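Local structure of putative (4O8S) at residues L39-E44 with L150-F155; D174-P179 with L207-M212. The protein belongs to the nucleotidyltransferase superfamily, in the AbiEii toxin family of type IV toxin-antitoxin systems, and probably has nucleotidyl-transferring activity. One frame throughout, in Å; residues are numbered along the deposited sequence.

In the fold
Interaction 1 joins the mixed-sheet part of the chain to its helical part: the loop 39-44, between helix 29-36 and strand 46-50, meets helix 147-159. Interaction 2 lies wholly among the helices, where the end of helix 166-176 and the turn that follows rest on helix 202-231. Their centres are about 16 Å apart, with interaction 1 about 8 Å and interaction 2 about 20 Å from the centre of the chain. Helix 147-159 connects them, since its far flank touches the second contact. There His154 NE2 lies 2.8 Å from Glu208 OE1, a probable hydrogen bond, and Leu150 CD1 packs 3.6 Å from Leu209 CD2. Leu153 CD1 meets Phe175 CE2 at 3.9 Å.

Interaction 1: L39-E44 with L150-F155; sequences LNRFSE and LFDLHF
Arg41 reaches from the loop to helix 147-159 with its chain extended from CG to NE and grips Asp152 side-on. Arg41 NE donates to OD1 of Asp152 at 2.8 Å, and NH2 of Arg41 donates to Asp152 OD2, also at 2.8 Å and nearly straight (171°). Both oxygens use their syn lone pairs, and guanidinium and carboxylate are nearly coplanar, 17° apart, which lets both bonds form at once. Neither charge depends on this pair alone: Lys133 binds OD2 of Asp152, and Glu30 takes NH2 of Arg41. A phenylalanine suits the place beside the arginine chain, since it offers an apolar face and does not compete for the polar bonds. The aliphatic part of Arg41 lies over one face of Phe151, CD standing 3.9 Å from the ring centroid in a CH-pi contact, while the guanidinium is turned 78° to that ring. Leu39, its CG anti to the backbone N, sets CD1 at the edge of Phe151, 3.8 Å from CE1, and its CA lies over the face of Phe155. Asn40, more exposed, brings OD1 to 3.4 Å from Phe151 CZ. With opposite charges alternating from Lys133 through Asp152 and Arg41 to Glu30, the buried carboxylate is probably kept ionised and both side chains held in orientation.

Interaction 2: D174-P179 with L207-M212; sequences DFSKDP and LELGVM
The turn between two consecutive helices, 166-176 and 179-192, packs here against helix 202-231. Gly210 lies at the closest backbone approach, its CA 4.6 Å from that of Ser176 and 3.4 Å from the carbonyl O of Ser176. Glycine suits this spot because a beta carbon would clash with that oxygen. Ser176 is small enough to face the same surface, and its CB rests 3.8 Å from Leu209 CG. Ser176 OG sits between the backbone N and the carbonyl carbon (chi1 63°), where it bonds back to Leu172 O in its own helix and accepts from a water 3.1 Å away. The same water donates to Gly210 O at 2.7 Å, so it bridges the serine hydroxyl to the backbone of the other helix. The turn is built in the usual way for a helix start: Asp178 is the N-cap of helix 179-192, its OD1 accepting from Lys181 N, and Pro179 follows in the first turn, where a residue lacking an N-H costs nothing. Pro179 CB touches Leu207 CD2 at 3.9 Å, the two side chains crossing at about a right angle. The buried Leu209, CG anti to the backbone N, sends CD2 to the edge of the Phe175 ring, 3.9 Å from CE2.

Interaction 1: L39-E44 with L150-F155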
loop_
_atom_site.group_PDB
_atom_site.type_symbol
_atom_site.label_atom_id
_atom_site.label_comp_id
_atom_site.label_asym_id
_atom_site.label_seq_id
_atom_site.Cartn_x
_atom_site.Cartn_y
_atom_site.Cartn_z
ATOM N N LEU A 39 -1.575 -9.002 -1.370
ATOM C CA LEU A 39 -2.873 -8.331 -1.349
ATOM C C LEU A 39 -3.773 -8.883 -2.465
ATOM O O LEU A 39 -3.326 -9.033 -3.608
ATOM C CB LEU A 39 -2.686 -6.816 -1.541
ATOM C CG LEU A 39 -3.949 -5.947 -1.533
ATOM C CD1 LEU A 39 -4.593 -5.926 -0.165
ATOM C CD2 LEU A 39 -3.594 -4.507 -1.970
ATOM N N ASN A 40 -5.037 -9.167 -2.153
ATOM C CA ASN A 40 -5.919 -9.791 -3.144
ATOM C C ASN A 40 -6.871 -8.811 -3.845
ATOM O O ASN A 40 -8.042 -9.121 -4.090
ATOM C CB ASN A 40 -6.699 -10.966 -2.527
ATOM C CG ASN A 40 -7.561 -10.537 -1.370
ATOM O OD1 ASN A 40 -7.251 -9.561 -0.674
ATOM N ND2 ASN A 40 -8.667 -11.246 -1.163
ATOM N N ARG A 41 -6.364 -7.618 -4.151
ATOM C CA ARG A 41 -7.034 -6.710 -5.081
ATOM C C ARG A 41 -5.884 -6.102 -5.856
ATOM O O ARG A 41 -4.739 -6.130 -5.387
ATOM C CB ARG A 41 -7.815 -5.626 -4.332
ATOM C CG ARG A 41 -6.935 -4.637 -3.550
ATOM C CD ARG A 41 -7.756 -3.446 -3.048
ATOM N NE ARG A 41 -6.947 -2.464 -2.324
ATOM C CZ ARG A 41 -6.221 -1.523 -2.927
ATOM N NH1 ARG A 41 -6.217 -1.455 -4.252
ATOM N NH2 ARG A 41 -5.500 -0.653 -2.215
ATOM N N PHE A 42 -6.162 -5.588 -7.043
ATOM C CA PHE A 42 -5.137 -4.942 -7.849
ATOM C C PHE A 42 -4.787 -3.572 -7.277
ATOM O O PHE A 42 -5.575 -2.986 -6.514
ATOM C CB PHE A 42 -5.636 -4.788 -9.290
ATOM C CG PHE A 42 -4.539 -4.565 -10.295
ATOM C CD1 PHE A 42 -3.437 -5.414 -10.340
ATOM C CD2 PHE A 42 -4.620 -3.515 -11.213
ATOM C CE1 PHE A 42 -2.417 -5.213 -11.279
ATOM C CE2 PHE A 42 -3.609 -3.314 -12.153
ATOM C CZ PHE A 42 -2.507 -4.164 -12.183
ATOM N N SER A 43 -3.607 -3.071 -7.642
ATOM C CA SER A 43 -3.120 -1.751 -7.220
ATOM C C SER A 43 -2.342 -1.156 -8.392
ATOM O O SER A 43 -1.572 -1.868 -9.032
ATOM C CB SER A 43 -2.181 -1.904 -6.025
ATOM O OG SER A 43 -1.971 -0.669 -5.344
ATOM N N GLU A 44 -2.500 0.140 -8.663
ATOM C CA GLU A 44 -1.965 0.693 -9.909
ATOM C C GLU A 44 -0.912 1.801 -9.764
ATOM O O GLU A 44 -0.256 2.129 -10.745
ATOM C CB GLU A 44 -3.102 1.238 -10.802
ATOM C CG GLU A 44 -4.406 0.465 -10.747
ATOM C CD GLU A 44 -5.576 1.257 -11.345
ATOM O OE1 GLU A 44 -5.974 2.290 -10.748
ATOM O OE2 GLU A 44 -6.089 0.847 -12.411
ATOM N N LEU A 150 -10.147 0.465 4.011
ATOM C CA LEU A 150 -10.865 -0.557 4.763
ATOM C C LEU A 150 -10.498 -1.952 4.275
ATOM O O LEU A 150 -10.193 -2.838 5.080
ATOM C CB LEU A 150 -12.375 -0.343 4.639
ATOM C CG LEU A 150 -13.222 -1.372 5.388
ATOM C CD1 LEU A 150 -12.846 -1.425 6.865
ATOM C CD2 LEU A 150 -14.694 -1.047 5.234
ATOM N N PHE A 151 -10.519 -2.144 2.958
ATOM C CA PHE A 151 -10.152 -3.423 2.366
ATOM C C PHE A 151 -8.765 -3.843 2.844
ATOM O O PHE A 151 -8.539 -4.985 3.276
ATOM C CB PHE A 151 -10.107 -3.284 0.847
ATOM C CG PHE A 151 -9.844 -4.584 0.123
ATOM C CD1 PHE A 151 -8.546 -5.079 -0.015
ATOM C CD2 PHE A 151 -10.901 -5.311 -0.426
ATOM C CE1 PHE A 151 -8.302 -6.289 -0.684
ATOM C CE2 PHE A 151 -10.676 -6.528 -1.089
ATOM C CZ PHE A 151 -9.372 -7.015 -1.222
ATOM N N ASP A 152 -7.824 -2.913 2.733
ATOM C CA ASP A 152 -6.439 -3.221 3.052
ATOM C C ASP A 152 -6.228 -3.494 4.528
ATOM O O ASP A 152 -5.503 -4.440 4.884
ATOM C CB ASP A 152 -5.512 -2.107 2.574
ATOM C CG ASP A 152 -5.621 -1.869 1.084
ATOM O OD1 ASP A 152 -6.103 -2.775 0.377
ATOM O OD2 ASP A 152 -5.224 -0.778 0.618
ATOM N N LEU A 153 -6.850 -2.686 5.390
ATOM C CA LEU A 153 -6.711 -2.891 6.834
ATOM C C LEU A 153 -7.330 -4.221 7.267
ATOM O O LEU A 153 -6.806 -4.893 8.155
ATOM C CB LEU A 153 -7.319 -1.734 7.632
ATOM C CG LEU A 153 -6.405 -0.501 7.744
ATOM C CD1 LEU A 153 -7.123 0.623 8.488
ATOM C CD2 LEU A 153 -5.114 -0.877 8.458
ATOM N N HIS A 154 -8.439 -4.590 6.627
ATOM C CA HIS A 154 -9.076 -5.880 6.862
ATOM C C HIS A 154 -8.138 -7.006 6.420
ATOM O O HIS A 154 -7.940 -7.972 7.150
ATOM C CB HIS A 154 -10.407 -5.934 6.111
ATOM C CG HIS A 154 -11.046 -7.285 6.101
ATOM N ND1 HIS A 154 -10.746 -8.243 5.152
ATOM C CD2 HIS A 154 -11.981 -7.838 6.913
ATOM C CE1 HIS A 154 -11.462 -9.330 5.388
ATOM N NE2 HIS A 154 -12.218 -9.108 6.451
ATOM N N PHE A 155 -7.544 -6.862 5.232
ATOM C CA PHE A 155 -6.576 -7.825 4.721
ATOM C C PHE A 155 -5.415 -7.987 5.693
ATOM O O PHE A 155 -4.935 -9.114 5.949
ATOM C CB PHE A 155 -6.028 -7.338 3.375
ATOM C CG PHE A 155 -4.825 -8.105 2.895
ATOM C CD1 PHE A 155 -4.981 -9.316 2.217
ATOM C CD2 PHE A 155 -3.533 -7.627 3.128
ATOM C CE1 PHE A 155 -3.883 -10.036 1.789
ATOM C CE2 PHE A 155 -2.417 -8.354 2.704
ATOM C CZ PHE A 155 -2.589 -9.560 2.023
#

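Interaction 2: D174-P179 with L207-M212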
loop_
_atom_site.group_PDB
_atom_site.type_symbol
_atom_site.label_atom_id
_atom_site.label_comp_id
_atom_site.label_asym_id
_atom_site.label_seq_id
_atom_site.Cartn_x
_atom_site.Cartn_y
_atom_site.Cartn_z
ATOM N N ASP A 174 -10.361 1.238 17.535
ATOM C CA ASP A 174 -11.022 2.537 17.571
ATOM C C ASP A 174 -11.659 2.850 16.214
ATOM O O ASP A 174 -12.808 3.289 16.132
ATOM C CB ASP A 174 -9.995 3.610 17.938
ATOM C CG ASP A 174 -10.611 4.810 18.646
ATOM O OD1 ASP A 174 -11.755 5.207 18.313
ATOM O OD2 ASP A 174 -9.930 5.367 19.537
ATOM N N PHE A 175 -10.903 2.597 15.149
ATOM C CA PHE A 175 -11.356 2.866 13.785
ATOM C C PHE A 175 -12.560 2.011 13.392
ATOM O O PHE A 175 -13.422 2.458 12.642
ATOM C CB PHE A 175 -10.201 2.607 12.804
ATOM C CG PHE A 175 -10.626 2.486 11.356
ATOM C CD1 PHE A 175 -11.081 3.597 10.650
ATOM C CD2 PHE A 175 -10.533 1.261 10.689
ATOM C CE1 PHE A 175 -11.459 3.495 9.299
ATOM C CE2 PHE A 175 -10.903 1.140 9.334
ATOM C CZ PHE A 175 -11.373 2.264 8.640
ATOM N N SER A 176 -12.606 0.776 13.889
ATOM C CA SER A 176 -13.570 -0.203 13.388
ATOM C C SER A 176 -14.699 -0.543 14.371
ATOM O O SER A 176 -15.446 -1.499 14.150
ATOM C CB SER A 176 -12.842 -1.488 12.983
ATOM O OG SER A 176 -12.220 -2.094 14.106
ATOM N N LYS A 177 -14.825 0.242 15.441
ATOM C CA LYS A 177 -15.774 -0.055 16.521
ATOM C C LYS A 177 -17.258 0.048 16.107
ATOM O O LYS A 177 -18.128 -0.588 16.719
ATOM C CB LYS A 177 -15.501 0.884 17.697
ATOM C CG LYS A 177 -15.640 2.335 17.299
ATOM C CD LYS A 177 -15.243 3.292 18.393
ATOM C CE LYS A 177 -15.218 4.714 17.834
ATOM N NZ LYS A 177 -14.734 5.705 18.842
ATOM N N ASP A 178 -17.531 0.846 15.074
ATOM C CA ASP A 178 -18.894 1.131 14.617
ATOM C C ASP A 178 -19.041 0.679 13.168
ATOM O O ASP A 178 -18.966 1.501 12.252
ATOM C CB ASP A 178 -19.174 2.638 14.726
ATOM C CG ASP A 178 -20.658 2.995 14.541
ATOM O OD1 ASP A 178 -21.393 2.289 13.806
ATOM O OD2 ASP A 178 -21.085 4.014 15.132
ATOM N N PRO A 179 -19.247 -0.632 12.954
ATOM C CA PRO A 179 -19.297 -1.178 11.593
ATOM C C PRO A 179 -20.361 -0.529 10.721
ATOM O O PRO A 179 -20.173 -0.467 9.504
ATOM C CB PRO A 179 -19.612 -2.663 11.828
ATOM C CG PRO A 179 -18.997 -2.954 13.168
ATOM C CD PRO A 179 -19.282 -1.701 13.972
ATOM N N LEU A 207 -17.965 -5.691 9.431
ATOM C CA LEU A 207 -18.263 -6.487 10.618
ATOM C C LEU A 207 -17.059 -7.299 11.029
ATOM O O LEU A 207 -16.666 -7.290 12.193
ATOM C CB LEU A 207 -19.431 -7.449 10.354
ATOM C CG LEU A 207 -20.814 -6.797 10.366
ATOM C CD1 LEU A 207 -21.896 -7.776 9.903
ATOM C CD2 LEU A 207 -21.113 -6.277 11.768
ATOM N N GLU A 208 -16.479 -8.002 10.064
ATOM C CA GLU A 208 -15.358 -8.877 10.349
ATOM C C GLU A 208 -14.143 -8.118 10.902
ATOM O O GLU A 208 -13.476 -8.606 11.832
ATOM C CB GLU A 208 -14.980 -9.704 9.115
ATOM C CG GLU A 208 -13.912 -10.736 9.440
ATOM C CD GLU A 208 -13.623 -11.685 8.296
ATOM O OE1 GLU A 208 -13.877 -11.310 7.130
ATOM O OE2 GLU A 208 -13.133 -12.809 8.576
ATOM N N LEU A 209 -13.860 -6.933 10.351
ATOM C CA LEU A 209 -12.729 -6.136 10.841
ATOM C C LEU A 209 -12.921 -5.663 12.279
ATOM O O LEU A 209 -11.992 -5.751 13.089
ATOM C CB LEU A 209 -12.426 -4.926 9.938
ATOM C CG LEU A 209 -11.332 -4.015 10.532
ATOM C CD1 LEU A 209 -10.019 -4.789 10.702
ATOM C CD2 LEU A 209 -11.124 -2.726 9.720
ATOM N N GLY A 210 -14.107 -5.144 12.595
ATOM C CA GLY A 210 -14.384 -4.681 13.948
ATOM C C GLY A 210 -14.131 -5.764 14.984
ATOM O O GLY A 210 -13.510 -5.528 16.039
ATOM N N VAL A 211 -14.582 -6.974 14.668
ATOM C CA VAL A 211 -14.414 -8.097 15.585
ATOM C C VAL A 211 -12.963 -8.569 15.671
ATOM O O VAL A 211 -12.461 -8.813 16.773
ATOM C CB VAL A 211 -15.358 -9.262 15.218
ATOM C CG1 VAL A 211 -15.088 -10.477 16.089
ATOM C CG2 VAL A 211 -16.806 -8.811 15.360
HETATM N N MSE A 212 -12.284 -8.704 14.530
HETATM C CA MSE A 212 -10.867 -9.099 14.534
HETATM C C MSE A 212 -10.017 -8.125 15.328
HETATM O O MSE A 212 -9.092 -8.529 16.036
HETATM C CB MSE A 212 -10.303 -9.194 13.112
HETATM C CG MSE A 212 -10.876 -10.345 12.290
HETATM SE SE MSE A 212 -9.955 -10.561 10.543
HETATM C CE MSE A 212 -10.513 -8.891 9.775
HETATM O O HOH W 1 -13.594 -2.920 16.720
#